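Local coordinates for protein greglin (Schistocerca gregaria, PDB 4GI3) that inhibits serine proteases of the elastase, chymotrypsin and subtilisin types, with subtilisin and human neutrophil elastase bound most tightly, at residues 42-45 / 49-52. Residues are numbered along the deposited sequence; the frame is centred on the assembly and turned at random.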
loop_
_atom_site.group_PDB
_atom_site.type_symbol
_atom_site.label_atom_id
_atom_site.label_comp_id
_atom_site.label_asym_id
_atom_site.label_seq_id
_atom_site.Cartn_x
_atom_site.Cartn_y
_atom_site.Cartn_z
ATOM N N TYR B 42 18.244 -0.823 18.375
ATOM C CA TYR B 42 17.021 -1.312 17.730
ATOM C C TYR B 42 16.911 -0.820 16.301
ATOM O O TYR B 42 17.034 0.383 16.062
ATOM C CB TYR B 42 15.780 -0.866 18.530
ATOM C CG TYR B 42 15.741 -1.399 19.946
ATOM C CD1 TYR B 42 16.162 -0.617 21.018
ATOM C CD2 TYR B 42 15.294 -2.690 20.215
ATOM C CE1 TYR B 42 16.134 -1.102 22.325
ATOM C CE2 TYR B 42 15.281 -3.195 21.517
ATOM C CZ TYR B 42 15.703 -2.397 22.570
ATOM O OH TYR B 42 15.677 -2.884 23.859
ATOM N N LEU B 43 16.704 -1.747 15.342
ATOM C CA LEU B 43 16.498 -1.405 13.930
ATOM C C LEU B 43 14.981 -1.301 13.705
ATOM O O LEU B 43 14.259 -2.281 13.884
ATOM C CB LEU B 43 17.140 -2.448 12.992
ATOM C CG LEU B 43 17.227 -2.083 11.500
ATOM C CD1 LEU B 43 18.322 -1.061 11.231
ATOM C CD2 LEU B 43 17.492 -3.312 10.649
ATOM N N PHE B 44 14.488 -0.095 13.425
ATOM C CA PHE B 44 13.063 0.129 13.192
ATOM C C PHE B 44 12.806 0.103 11.684
ATOM O O PHE B 44 13.705 0.410 10.913
ATOM C CB PHE B 44 12.617 1.467 13.801
ATOM C CG PHE B 44 12.325 1.455 15.282
ATOM C CD1 PHE B 44 13.357 1.547 16.213
ATOM C CD2 PHE B 44 11.019 1.373 15.749
ATOM C CE1 PHE B 44 13.084 1.549 17.585
ATOM C CE2 PHE B 44 10.748 1.393 17.121
ATOM C CZ PHE B 44 11.784 1.491 18.029
ATOM N N VAL B 45 11.589 -0.293 11.254
ATOM C CA VAL B 45 11.272 -0.376 9.822
ATOM C C VAL B 45 11.418 0.957 9.052
ATOM O O VAL B 45 11.724 0.934 7.868
ATOM C CB VAL B 45 9.932 -1.093 9.545
ATOM C CG1 VAL B 45 10.025 -2.567 9.947
ATOM C CG2 VAL B 45 8.796 -0.417 10.286
ATOM N N GLU B 49 8.070 4.995 12.508
ATOM C CA GLU B 49 7.887 4.040 13.612
ATOM C C GLU B 49 8.710 4.412 14.855
ATOM O O GLU B 49 8.202 4.283 15.972
ATOM C CB GLU B 49 8.152 2.600 13.173
ATOM C CG GLU B 49 7.078 2.023 12.240
ATOM C CD GLU B 49 5.638 1.898 12.720
ATOM O OE1 GLU B 49 4.739 1.860 11.849
ATOM O OE2 GLU B 49 5.399 1.820 13.948
ATOM N N VAL B 50 9.940 4.932 14.653
ATOM C CA VAL B 50 10.800 5.382 15.765
ATOM C C VAL B 50 10.094 6.524 16.500
ATOM O O VAL B 50 10.002 6.500 17.729
ATOM C CB VAL B 50 12.215 5.849 15.337
ATOM C CG1 VAL B 50 13.089 6.058 16.569
ATOM C CG2 VAL B 50 12.885 4.885 14.384
ATOM N N ARG B 51 9.605 7.535 15.734
ATOM C CA ARG B 51 8.908 8.708 16.257
ATOM C C ARG B 51 7.639 8.345 17.023
ATOM O O ARG B 51 7.338 8.969 18.039
ATOM C CB ARG B 51 8.587 9.698 15.135
ATOM C CG ARG B 51 9.804 10.433 14.577
ATOM C CD ARG B 51 9.407 11.594 13.663
ATOM N NE ARG B 51 8.964 11.157 12.334
ATOM C CZ ARG B 51 7.693 11.084 11.940
ATOM N NH1 ARG B 51 6.711 11.415 12.774
ATOM N NH2 ARG B 51 7.393 10.680 10.713
ATOM N N LYS B 52 6.907 7.323 16.539
ATOM C CA LYS B 52 5.666 6.831 17.138
ATOM C C LYS B 52 5.976 6.284 18.543
ATOM O O LYS B 52 5.299 6.659 19.501
ATOM C CB LYS B 52 5.064 5.736 16.243
ATOM C CG LYS B 52 3.711 5.194 16.734
ATOM C CD LYS B 52 3.310 3.864 16.083
ATOM C CE LYS B 52 2.890 3.996 14.643
ATOM N NZ LYS B 52 2.629 2.671 14.010
#
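With CG anti to its own carbonyl carbon (chi1 -81°), Phe44 swings its ring from strand 41-44 onto the backbone of helix 47-57, where Val50 turns CG2 the corresponding way, anti to its carbonyl carbon, and brings that methyl back against the root of the ring. Val50 CG2 sits 3.5 Å from Phe44 CB and 3.6 Å from Phe44 CG. Farther out over the same ring, the Val50 CA comes down on one face in a CH-pi contact, 4.2 Å from the centroid of the Phe44 ring and 18° off the normal, displaced toward the rim. The Glu49 carbonyl carbon approaches Phe44 CD2 obliquely at 3.9 Å, and Glu49 CB lies 4.0 Å from the same CD2. No hydrogen bond links the two segments, and the ring packs on the Val50 methyl near its root and on helix main-chain atoms along its CD2-CE2 side. This is the packing of a helix on a small antiparallel sheet, as in Kazal-type inhibitors, whose compact disulfide-linked core greglin resembles; the sheet strand and the helix follow each other through a short connection, in which Asn46 OD1 accepts a hydrogen bond from Glu49 N. Strand 32-36 completes the apolar layer, Val34 touching both Phe44 and Val50. An alanine at Phe44 would remove the ring and is likely to open a gap beneath the first turn of the helix, leaving Val50 CG2 and CA without the ring they pack against. Beyond the strand end, Val45 and Glu49 run side by side, Val45 CG2 meeting Glu49 CG at 3.6 Å. The Glu49 chain then bends at chi2 (-61°), taking its carboxylate away from the strand to Lys52, whose NZ forms a salt bridge to Glu49 OE2 at 2.9 Å, on the syn side but somewhat out of the carboxylate plane.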